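Local atomic coordinates of putative dehydrogenase (Pseudomonas fluorescens, PDB entry 6UUG), a protein that oxidises methanesulfinate as MsuC, the monooxygenase of a two-component flavin-dependent system in bacterial sulfur assimilation. Residues S67-L72 with G79-R84; I102-G107 with F167-S172; A114-F119 with P127-T132; G262-A267 with V305-I310; R360-E363 with S369-A372. One frame throughout, in Å; residues are numbered along the deposited sequence.

Contact 1: S67-L72 with G79-R84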
# COMPACT_ATOMS: atom_id res chain seq x y z
N SER A 67 -27.01 32.47 -12.10
CA SER A 67 -27.16 32.06 -10.70
C SER A 67 -26.74 33.14 -9.71
O SER A 67 -27.14 33.08 -8.54
CB SER A 67 -26.31 30.82 -10.43
OG SER A 67 -24.93 31.15 -10.47
N GLY A 68 -25.93 34.10 -10.13
CA GLY A 68 -25.30 35.03 -9.22
C GLY A 68 -23.98 34.58 -8.64
O GLY A 68 -23.26 35.40 -8.07
N LEU A 69 -23.64 33.30 -8.78
CA LEU A 69 -22.47 32.78 -8.07
C LEU A 69 -21.15 33.26 -8.64
O LEU A 69 -20.11 33.04 -8.01
CB LEU A 69 -22.51 31.24 -8.03
CG LEU A 69 -23.70 30.60 -7.31
CD1 LEU A 69 -23.75 29.07 -7.53
CD2 LEU A 69 -23.70 30.91 -5.81
N LEU A 70 -21.13 33.90 -9.81
CA LEU A 70 -19.86 34.49 -10.26
C LEU A 70 -19.44 35.66 -9.38
O LEU A 70 -18.28 36.08 -9.45
CB LEU A 70 -19.94 34.92 -11.72
CG LEU A 70 -20.11 33.82 -12.75
CD1 LEU A 70 -20.07 34.40 -14.16
CD2 LEU A 70 -19.05 32.71 -12.60
N ALA A 71 -20.33 36.18 -8.54
CA ALA A 71 -20.00 37.24 -7.60
C ALA A 71 -19.85 36.70 -6.18
O ALA A 71 -19.84 37.48 -5.22
CB ALA A 71 -21.06 38.34 -7.64
N LEU A 72 -19.71 35.38 -6.02
CA LEU A 72 -19.71 34.78 -4.69
C LEU A 72 -18.58 35.33 -3.82
O LEU A 72 -18.78 35.62 -2.63
CB LEU A 72 -19.59 33.26 -4.82
CG LEU A 72 -19.64 32.43 -3.53
CD1 LEU A 72 -20.92 32.73 -2.78
CD2 LEU A 72 -19.56 30.93 -3.86
N GLY A 79 -21.12 44.88 -4.60
CA GLY A 79 -22.22 44.25 -5.29
C GLY A 79 -22.19 42.74 -5.28
O GLY A 79 -23.08 42.12 -5.88
N GLY A 80 -21.21 42.12 -4.62
CA GLY A 80 -21.08 40.68 -4.59
C GLY A 80 -21.81 40.06 -3.41
O GLY A 80 -22.57 40.72 -2.69
N LEU A 81 -21.55 38.76 -3.19
CA LEU A 81 -22.23 38.02 -2.14
C LEU A 81 -21.44 37.96 -0.83
O LEU A 81 -22.01 37.60 0.20
CB LEU A 81 -22.55 36.59 -2.63
CG LEU A 81 -23.47 36.47 -3.85
CD1 LEU A 81 -23.68 35.02 -4.28
CD2 LEU A 81 -24.82 37.13 -3.56
N GLY A 82 -20.15 38.30 -0.85
CA GLY A 82 -19.37 38.40 0.37
C GLY A 82 -19.03 37.09 1.06
O GLY A 82 -18.83 37.07 2.27
N ALA A 83 -18.95 35.99 0.32
CA ALA A 83 -18.60 34.72 0.97
C ALA A 83 -17.15 34.72 1.43
O ALA A 83 -16.28 35.35 0.82
CB ALA A 83 -18.83 33.54 0.02
N ARG A 84 -16.89 33.99 2.52
CA ARG A 84 -15.52 33.69 2.88
C ARG A 84 -14.96 32.63 1.94
O ARG A 84 -15.70 31.92 1.26
CB ARG A 84 -15.42 33.20 4.33
CG ARG A 84 -15.80 34.25 5.38
CD ARG A 84 -16.00 33.60 6.74
NE ARG A 84 -16.75 32.35 6.64
CZ ARG A 84 -18.07 32.23 6.77
NH1 ARG A 84 -18.64 31.04 6.66
NH2 ARG A 84 -18.82 33.30 7.00

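Contact 2: I102-G107 with F167-S172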
# COMPACT_ATOMS: atom_id res chain seq x y z
N ILE A 102 -16.66 21.92 -14.80
CA ILE A 102 -17.36 23.12 -14.34
C ILE A 102 -16.76 23.60 -13.02
O ILE A 102 -16.57 24.80 -12.80
CB ILE A 102 -18.87 22.83 -14.23
CG1 ILE A 102 -19.49 22.87 -15.63
CG2 ILE A 102 -19.57 23.82 -13.31
CD1 ILE A 102 -19.44 24.26 -16.26
N ALA A 103 -16.44 22.66 -12.12
CA ALA A 103 -15.82 23.07 -10.86
C ALA A 103 -14.52 23.80 -11.11
O ALA A 103 -14.21 24.80 -10.44
CB ALA A 103 -15.59 21.85 -9.96
N HIS A 104 -13.74 23.33 -12.08
CA HIS A 104 -12.43 23.92 -12.40
C HIS A 104 -12.56 25.34 -12.92
O HIS A 104 -11.87 26.25 -12.45
CB HIS A 104 -11.73 23.03 -13.42
CG HIS A 104 -10.28 23.35 -13.64
ND1 HIS A 104 -9.38 22.39 -14.06
CD2 HIS A 104 -9.58 24.50 -13.54
CE1 HIS A 104 -8.19 22.94 -14.20
NE2 HIS A 104 -8.28 24.22 -13.89
N VAL A 105 -13.42 25.55 -13.92
CA VAL A 105 -13.51 26.90 -14.47
C VAL A 105 -14.18 27.84 -13.48
O VAL A 105 -13.85 29.03 -13.45
CB VAL A 105 -14.24 26.91 -15.82
CG1 VAL A 105 -13.36 26.24 -16.87
CG2 VAL A 105 -15.60 26.25 -15.71
N PHE A 106 -15.11 27.34 -12.66
CA PHE A 106 -15.70 28.18 -11.62
C PHE A 106 -14.66 28.57 -10.57
O PHE A 106 -14.53 29.76 -10.22
CB PHE A 106 -16.88 27.45 -10.97
CG PHE A 106 -17.55 28.23 -9.87
CD1 PHE A 106 -18.46 29.24 -10.17
CD2 PHE A 106 -17.28 27.95 -8.54
CE1 PHE A 106 -19.08 29.96 -9.17
CE2 PHE A 106 -17.91 28.68 -7.52
CZ PHE A 106 -18.81 29.68 -7.84
N GLY A 107 -13.91 27.59 -10.07
CA GLY A 107 -12.86 27.90 -9.11
C GLY A 107 -11.79 28.81 -9.67
O GLY A 107 -11.33 29.73 -8.99
N PHE A 167 -2.45 25.87 -21.95
CA PHE A 167 -3.10 25.65 -20.65
C PHE A 167 -3.91 26.88 -20.24
O PHE A 167 -3.77 27.42 -19.14
CB PHE A 167 -2.08 25.28 -19.57
N CYS A 168 -4.78 27.32 -21.15
CA CYS A 168 -5.57 28.54 -20.94
C CYS A 168 -6.96 28.20 -20.39
O CYS A 168 -7.99 28.46 -21.02
CB CYS A 168 -5.67 29.32 -22.24
SG CYS A 168 -4.09 30.03 -22.76
N SER A 169 -6.97 27.63 -19.19
CA SER A 169 -8.18 27.06 -18.60
C SER A 169 -9.34 28.06 -18.64
O SER A 169 -9.29 29.11 -17.99
CB SER A 169 -7.91 26.60 -17.17
OG SER A 169 -6.83 25.68 -17.12
N GLY A 170 -10.37 27.74 -19.42
CA GLY A 170 -11.58 28.55 -19.43
C GLY A 170 -11.43 29.92 -20.07
O GLY A 170 -12.15 30.85 -19.69
N ALA A 171 -10.52 30.07 -21.04
CA ALA A 171 -10.42 31.35 -21.73
C ALA A 171 -11.59 31.55 -22.69
O ALA A 171 -12.05 32.69 -22.89
CB ALA A 171 -9.08 31.47 -22.46
N SER A 172 -12.09 30.47 -23.28
CA SER A 172 -13.22 30.57 -24.19
C SER A 172 -14.49 30.95 -23.42
O SER A 172 -14.67 30.58 -22.26
CB SER A 172 -13.43 29.25 -24.92
OG SER A 172 -12.21 28.79 -25.46

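Contact 3: A114-F119 with P127-T132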
# COMPACT_ATOMS: atom_id res chain seq x y z
N ALA A 114 -9.24 36.86 -7.24
CA ALA A 114 -8.27 36.97 -6.16
C ALA A 114 -6.95 37.55 -6.65
O ALA A 114 -6.28 38.28 -5.91
CB ALA A 114 -8.02 35.61 -5.52
N THR A 115 -6.58 37.23 -7.89
CA THR A 115 -5.33 37.71 -8.47
C THR A 115 -5.31 39.23 -8.59
O THR A 115 -4.33 39.88 -8.19
CB THR A 115 -5.12 37.06 -9.84
OG1 THR A 115 -5.09 35.63 -9.70
CG2 THR A 115 -3.80 37.51 -10.44
N VAL A 116 -6.36 39.83 -9.16
CA VAL A 116 -6.38 41.29 -9.24
C VAL A 116 -6.49 41.89 -7.84
O VAL A 116 -5.87 42.92 -7.55
CB VAL A 116 -7.50 41.79 -10.19
CG1 VAL A 116 -7.27 41.31 -11.60
CG2 VAL A 116 -8.89 41.42 -9.71
N ARG A 117 -7.23 41.23 -6.94
CA ARG A 117 -7.39 41.75 -5.59
C ARG A 117 -6.05 41.81 -4.86
O ARG A 117 -5.76 42.79 -4.16
CB ARG A 117 -8.38 40.89 -4.81
CG ARG A 117 -8.43 41.18 -3.29
CD ARG A 117 -9.01 42.56 -3.02
NE ARG A 117 -9.00 42.91 -1.60
CZ ARG A 117 -7.96 43.43 -0.95
NH1 ARG A 117 -6.81 43.67 -1.57
NH2 ARG A 117 -8.07 43.72 0.34
N LEU A 118 -5.22 40.79 -5.03
CA LEU A 118 -3.98 40.69 -4.27
C LEU A 118 -2.80 41.41 -4.93
O LEU A 118 -1.88 41.83 -4.22
CB LEU A 118 -3.62 39.22 -4.06
CG LEU A 118 -4.53 38.42 -3.13
CD1 LEU A 118 -4.17 36.93 -3.19
CD2 LEU A 118 -4.43 38.92 -1.70
N PHE A 119 -2.82 41.56 -6.26
CA PHE A 119 -1.65 42.02 -7.00
C PHE A 119 -1.74 43.47 -7.47
O PHE A 119 -0.72 44.01 -7.92
CB PHE A 119 -1.40 41.16 -8.25
CG PHE A 119 -0.95 39.75 -7.97
CD1 PHE A 119 -0.66 39.31 -6.69
CD2 PHE A 119 -0.80 38.86 -9.03
CE1 PHE A 119 -0.24 38.00 -6.46
CE2 PHE A 119 -0.38 37.55 -8.82
CZ PHE A 119 -0.10 37.11 -7.53
N PRO A 127 -13.13 48.73 -9.29
CA PRO A 127 -14.00 48.76 -10.48
C PRO A 127 -14.18 47.39 -11.12
O PRO A 127 -15.28 47.07 -11.59
CB PRO A 127 -13.29 49.74 -11.42
CG PRO A 127 -12.43 50.56 -10.55
CD PRO A 127 -11.99 49.66 -9.43
N TRP A 128 -13.12 46.59 -11.18
CA TRP A 128 -13.26 45.25 -11.77
C TRP A 128 -14.26 44.41 -10.98
O TRP A 128 -15.06 43.68 -11.58
CB TRP A 128 -11.90 44.57 -11.85
CG TRP A 128 -11.08 45.03 -13.02
CD1 TRP A 128 -11.55 45.44 -14.24
CD2 TRP A 128 -9.66 45.12 -13.09
NE1 TRP A 128 -10.50 45.78 -15.06
CE2 TRP A 128 -9.33 45.60 -14.37
CE3 TRP A 128 -8.62 44.86 -12.18
CZ2 TRP A 128 -8.01 45.82 -14.77
CZ3 TRP A 128 -7.32 45.07 -12.57
CH2 TRP A 128 -7.02 45.55 -13.86
N PHE A 129 -14.22 44.49 -9.65
CA PHE A 129 -15.18 43.77 -8.81
C PHE A 129 -16.60 44.28 -9.05
O PHE A 129 -17.54 43.49 -9.19
CB PHE A 129 -14.82 43.92 -7.33
CG PHE A 129 -13.80 42.93 -6.83
CD1 PHE A 129 -12.98 42.25 -7.71
CD2 PHE A 129 -13.67 42.69 -5.47
CE1 PHE A 129 -12.03 41.33 -7.24
CE2 PHE A 129 -12.73 41.78 -4.99
CZ PHE A 129 -11.91 41.09 -5.88
N GLU A 130 -16.78 45.60 -9.06
CA GLU A 130 -18.11 46.16 -9.28
C GLU A 130 -18.68 45.75 -10.63
O GLU A 130 -19.84 45.34 -10.72
CB GLU A 130 -18.05 47.69 -9.16
CG GLU A 130 -17.62 48.16 -7.79
CD GLU A 130 -17.40 49.67 -7.73
OE1 GLU A 130 -17.14 50.28 -8.79
OE2 GLU A 130 -17.50 50.25 -6.62
N GLN A 131 -17.87 45.82 -11.70
CA GLN A 131 -18.40 45.46 -13.01
C GLN A 131 -18.67 43.96 -13.11
O GLN A 131 -19.64 43.55 -13.77
CB GLN A 131 -17.43 45.89 -14.11
CG GLN A 131 -17.21 47.39 -14.18
CD GLN A 131 -16.16 47.76 -15.20
OE1 GLN A 131 -16.49 48.17 -16.32
NE2 GLN A 131 -14.90 47.61 -14.83
N THR A 132 -17.83 43.14 -12.48
CA THR A 132 -18.06 41.70 -12.52
C THR A 132 -19.37 41.33 -11.83
O THR A 132 -20.12 40.48 -12.33
CB THR A 132 -16.87 40.98 -11.85
OG1 THR A 132 -15.68 41.22 -12.61
CG2 THR A 132 -17.12 39.48 -11.76

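Contact 4: G262-A267 with V305-I310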
# COMPACT_ATOMS: atom_id res chain seq x y z
N GLY A 262 -14.04 16.77 -3.88
CA GLY A 262 -15.34 16.67 -4.53
C GLY A 262 -15.44 15.51 -5.51
O GLY A 262 -16.43 14.78 -5.54
N ILE A 263 -14.40 15.31 -6.32
CA ILE A 263 -14.41 14.20 -7.28
C ILE A 263 -14.52 12.86 -6.55
O ILE A 263 -15.35 12.01 -6.91
CB ILE A 263 -13.15 14.25 -8.16
CG1 ILE A 263 -13.17 15.44 -9.12
CG2 ILE A 263 -13.01 12.94 -8.93
CD1 ILE A 263 -11.80 15.73 -9.74
N ALA A 264 -13.70 12.66 -5.51
CA ALA A 264 -13.75 11.43 -4.73
C ALA A 264 -15.12 11.23 -4.07
O ALA A 264 -15.64 10.11 -4.02
CB ALA A 264 -12.63 11.42 -3.69
N GLU A 265 -15.71 12.32 -3.54
CA GLU A 265 -17.02 12.21 -2.91
C GLU A 265 -18.10 11.86 -3.93
O GLU A 265 -19.01 11.07 -3.64
CB GLU A 265 -17.37 13.52 -2.19
CG GLU A 265 -16.55 13.77 -0.93
CD GLU A 265 -16.94 15.04 -0.20
OE1 GLU A 265 -17.09 16.09 -0.85
OE2 GLU A 265 -17.07 14.98 1.04
N GLY A 266 -18.01 12.43 -5.13
CA GLY A 266 -19.02 12.12 -6.14
C GLY A 266 -18.87 10.70 -6.65
O GLY A 266 -19.87 9.99 -6.83
N ALA A 267 -17.63 10.26 -6.84
CA ALA A 267 -17.38 8.87 -7.22
C ALA A 267 -17.92 7.91 -6.18
O ALA A 267 -18.57 6.91 -6.51
CB ALA A 267 -15.87 8.65 -7.42
N VAL A 305 -12.93 5.72 5.88
CA VAL A 305 -11.79 6.20 6.65
C VAL A 305 -10.97 7.17 5.81
O VAL A 305 -10.54 8.23 6.29
CB VAL A 305 -10.94 5.02 7.15
CG1 VAL A 305 -9.67 5.52 7.85
CG2 VAL A 305 -11.79 4.17 8.10
N ALA A 306 -10.75 6.84 4.54
CA ALA A 306 -10.02 7.75 3.65
C ALA A 306 -10.75 9.08 3.47
O ALA A 306 -10.16 10.16 3.62
CB ALA A 306 -9.79 7.06 2.30
N LEU A 307 -12.04 9.03 3.12
CA LEU A 307 -12.78 10.27 2.90
C LEU A 307 -12.83 11.13 4.16
O LEU A 307 -12.69 12.35 4.08
CB LEU A 307 -14.20 9.98 2.43
CG LEU A 307 -14.37 9.53 0.98
CD1 LEU A 307 -15.86 9.15 0.78
CD2 LEU A 307 -13.99 10.67 0.04
N GLU A 308 -13.05 10.51 5.32
CA GLU A 308 -13.15 11.30 6.55
C GLU A 308 -11.85 12.04 6.84
O GLU A 308 -11.86 13.23 7.18
CB GLU A 308 -13.55 10.41 7.72
CG GLU A 308 -15.02 10.01 7.67
CD GLU A 308 -15.95 11.18 7.98
OE1 GLU A 308 -16.31 11.36 9.17
OE2 GLU A 308 -16.34 11.91 7.04
N GLY A 309 -10.72 11.36 6.68
CA GLY A 309 -9.43 12.02 6.88
C GLY A 309 -9.21 13.17 5.91
O GLY A 309 -8.74 14.24 6.31
N ILE A 310 -9.51 12.95 4.61
CA ILE A 310 -9.36 14.03 3.62
C ILE A 310 -10.25 15.21 4.00
O ILE A 310 -9.82 16.37 3.97
CB ILE A 310 -9.70 13.54 2.21
CG1 ILE A 310 -8.81 12.40 1.77
CG2 ILE A 310 -9.52 14.69 1.21
CD1 ILE A 310 -9.38 11.69 0.58

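Contact 5: R360-E363 with S369-A372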
# COMPACT_ATOMS: atom_id res chain seq x y z
N ARG A 360 -10.62 1.86 -6.88
CA ARG A 360 -11.05 0.66 -6.19
C ARG A 360 -12.56 0.56 -6.06
O ARG A 360 -13.05 -0.53 -5.75
CB ARG A 360 -10.40 0.57 -4.81
CG ARG A 360 -9.91 -0.84 -4.51
CD ARG A 360 -9.90 -1.13 -3.04
NE ARG A 360 -9.25 -0.07 -2.27
CZ ARG A 360 -9.51 0.16 -0.99
NH1 ARG A 360 -10.40 -0.60 -0.37
NH2 ARG A 360 -8.90 1.15 -0.35
N LEU A 361 -13.30 1.64 -6.34
CA LEU A 361 -14.76 1.53 -6.31
C LEU A 361 -15.26 0.51 -7.32
O LEU A 361 -16.34 -0.06 -7.13
CB LEU A 361 -15.42 2.90 -6.56
CG LEU A 361 -15.31 3.53 -7.95
CD1 LEU A 361 -16.39 3.01 -8.93
CD2 LEU A 361 -15.41 5.06 -7.85
N PHE A 362 -14.50 0.24 -8.38
CA PHE A 362 -14.98 -0.74 -9.34
C PHE A 362 -15.07 -2.14 -8.75
O PHE A 362 -15.84 -2.96 -9.26
CB PHE A 362 -14.10 -0.74 -10.60
CG PHE A 362 -14.35 0.44 -11.51
CD1 PHE A 362 -15.35 0.39 -12.48
CD2 PHE A 362 -13.61 1.62 -11.38
CE1 PHE A 362 -15.59 1.48 -13.33
CE2 PHE A 362 -13.84 2.72 -12.23
CZ PHE A 362 -14.84 2.65 -13.20
N GLU A 363 -14.32 -2.43 -7.69
CA GLU A 363 -14.42 -3.74 -7.05
C GLU A 363 -15.72 -3.94 -6.28
O GLU A 363 -16.06 -5.08 -5.95
CB GLU A 363 -13.25 -3.98 -6.10
CG GLU A 363 -11.91 -4.12 -6.81
CD GLU A 363 -10.86 -4.75 -5.91
OE1 GLU A 363 -9.68 -4.38 -6.05
OE2 GLU A 363 -11.21 -5.62 -5.08
N SER A 369 -20.52 -2.40 -14.39
CA SER A 369 -20.45 -0.96 -14.16
C SER A 369 -19.47 -0.26 -15.09
O SER A 369 -19.37 0.98 -15.04
CB SER A 369 -20.06 -0.68 -12.70
OG SER A 369 -18.74 -1.11 -12.40
N THR A 370 -18.74 -1.00 -15.91
CA THR A 370 -17.83 -0.44 -16.90
C THR A 370 -18.52 -0.11 -18.22
O THR A 370 -17.84 0.31 -19.17
CB THR A 370 -16.66 -1.40 -17.15
OG1 THR A 370 -17.17 -2.68 -17.55
CG2 THR A 370 -15.83 -1.56 -15.89
N HIS A 371 -19.83 -0.28 -18.31
CA HIS A 371 -20.58 0.11 -19.50
C HIS A 371 -20.25 1.55 -19.88
O HIS A 371 -20.24 2.44 -19.03
CB HIS A 371 -22.08 -0.05 -19.25
CG HIS A 371 -22.90 -0.09 -20.51
ND1 HIS A 371 -22.81 0.87 -21.49
CD2 HIS A 371 -23.82 -0.98 -20.94
CE1 HIS A 371 -23.64 0.57 -22.47
NE2 HIS A 371 -24.27 -0.55 -22.16
N ALA A 372 -19.98 1.78 -21.17
CA ALA A 372 -19.57 3.10 -21.61
C ALA A 372 -20.67 4.15 -21.46
O ALA A 372 -20.36 5.34 -21.38
CB ALA A 372 -19.09 3.06 -23.07

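Contact 1: S67-L72 with G79-R84
The flat groups here are the peptide carbonyls of A71 and L72, and the loop G79-R84 meets each differently. L81 N comes in above the plane of the A71 carbonyl, 36° out of it, and bonds to A71 O at 2.9 Å with a nearly straight N-H (167°); G80 CA lies against the same oxygen. One residue on along S67-L72, L72 O takes A83 N at 3.0 Å, nearly in line with its carbonyl. Both segments belong to the connection between helix 58-67 and helix 85-96, in the N-terminal helical part of an acyl-CoA dehydrogenase fold. G68, with positive phi, is the first residue to leave the helical conformation, and S67 OG accepts from L69 N at 3.0 Å in an ST turn that leads into a short 3-10 turn. Beside these bonds the leucines cross obliquely: L81 CD1 lies 3.9 Å from L72 CD1 and 3.8 Å from G68 O. With its CG anti to the backbone N (chi1 -178°), L72 bends back toward the loop, and its CD1 reaches A83 CB at 3.6 Å. L72 also packs on T88 and V91 of helix 85-96, and A83 on T88.

Contact 2: I102-G107 with F167-S172
A type II beta turn from C168 to A171, in the loop between strand 164-165 and strand 176-183, presents its two central residues, S169 and G170, to H104 and V105 of helix 100-119. The turn is closed by A171 N bonding to C168 O at 3.0 Å. V105 CG1, placed anti to the carbonyl carbon (chi1 -70°), rests on G170 CA at 3.9 Å. Besides its positive phi, G170 gains from lacking a beta carbon, which would point toward the helix and sit tightly against V105 CG1. H104 swings its ring toward the turn with CG anti to the backbone N (chi1 -169°), and S169 OG lies oblique to the ring, 3.8 Å from H104 NE2, without a hydrogen bond. Both groups have their polar partners outside the pair: H104 ND1 bonds to Q213 and S169 OG to S218, whereas H104 NE2 is buried with no partner in the model. F108 and F256 meet the imidazole edge-to-face, which probably limits its freedom to turn. The contact thus joins a helix of the N-terminal domain to the beta region by way of a classic type II turn, with glycine at its third position.

Contact 3: A114-F119 with P127-T132
W128 makes the first touch from helix 127-132, bringing the six-membered part of its indole obliquely against V116. W128 CE3 lies 3.8 Å from V116 CB, and W128 CZ3 is 3.9 Å from V116 CG1. The next residue, F129, takes the other branch of the same valine: F129 CE1 meets V116 CG2 at 4.0 Å, the two side chains sliding past each other in opposite directions. Farther round its ring, F129 CZ presses on R117 CB at 3.7 Å. V116 can serve both rings because its branches diverge, CG1 anti to the carbonyl carbon (chi1 -62°) toward the tryptophan and CG2 toward the phenylalanine. An alanine at W128 would remove the indole and is likely to open a gap beside V116 CB and CG1. One turn on, T132 doubles the grip on W128 O, which accepts from T132 OG1 at 2.7 Å and from T132 N at 3.0 Å; the two donors reach it from opposite faces of the carbonyl plane. T132 OG1 is also bonded to W139. The axes of the two segments run nearly antiparallel, 157° apart and 10.7 Å at closest approach, so the pair forms a helical hairpin whose contact is wholly apolar. W125, earlier on helix 122-135, extends the aromatic side by meeting F129 and touching V116 and R117. Helix 100-119 is backed by helix 247-277, which A114 touches at I251, and by helix 294-327, where W325 packs on R117 and L118.

Contact 4: G262-A267 with V305-I310
E265 OE2 is gripped by two arginines, R311 and R93, both as salt bridges, while the aliphatic part of the same side chain packs against L307 of helix 305-310. R311 also pairs with E308, so one guanidinium serves both glutamates; E265 OE2 and E308 OE2 stay 6.8 Å apart, and the shared arginine probably offsets their like charges. E308 carries its other oxygen, OE1, to R316 of the second subunit, which links this charge network to the assembly. The two segments lie on helix 247-277 and helix 294-327, long helices of the C-terminal helical bundle of the acyl-CoA dehydrogenase fold. The segments come nearest at E265 and L307, with 7.4 Å between the CA atoms of these two residues. Between the two segments one methyl does all the touching: L307 CD2 lies 4.0 Å from A264 CB and 4.1 Å from E265 CG, settling against two successive residues of the facing helix. E265 leaves its helix with CG anti to the carbonyl carbon (chi1 -71°) and then runs extended, which carries its carboxylate away from the leucine, to the arginines, while CG stays behind to meet the methyl. Around it, I357 of helix 333-360 and F268 of helix 247-277 also pack on L307, and I310, one turn on, lies against A350 and Q353.

Contact 5: R360-E363 with S369-A372
F362 CD1 touches two side chains of the facing loop: it lies 3.7 Å from S369 OG and 4.0 Å from T370 CG2. The neighbouring ring atom, F362 CE1, is also 4.0 Å from T370 CG2, so the threonine methyl sits obliquely by the CD1-CE1 bond. CG of F362 is anti to the carbonyl carbon (chi1 -76°), which leads the ring over to the loop, while L361 CD1 lies 4.0 Å above one ring face, offset toward the rim. In the next shell the hydroxyls are held by the residues between the segments: S369 OG bonds to G366 O and T365 OG1, and T370 OG1 to A367 O. N210 of the third subunit also bonds to T370 OG1, and R384 of that subunit packs on F362, so the contact lies at an intersubunit boundary. L376 adds contacts to F362 and S369. With an alanine at F362, S369 and the T370 methyl are likely to lose the surface they lie against, and L361 CD1 the ring face beneath it. What joins the ring to the loop is van der Waals contact, while the hydroxyls spend their hydrogen bonds on the backbone, T365 and the third subunit.

How the contacts relate
From the N terminus, contact 1 comes first, closing the short connection between helices 58-67 and 85-96. Contact 2 then opens on helix 100-119 and closes after 59 intervening residues in the beta region; contact 3, the hairpin with helix 122-135, falls within that span. Contact 1 touches both, meeting F106 of contact 2 through L69, L70 and L72, and T132 of contact 3 through L70. Contacts 4 and 5 follow in series, and no contact crosses another. Contact 4 joins two long C-terminal helices and contact 5 folds the chain after helix 362-365 back onto F362; they meet where A267 packs on L361. Contacts 3 and 5 are farthest apart, about 43 Å between centres.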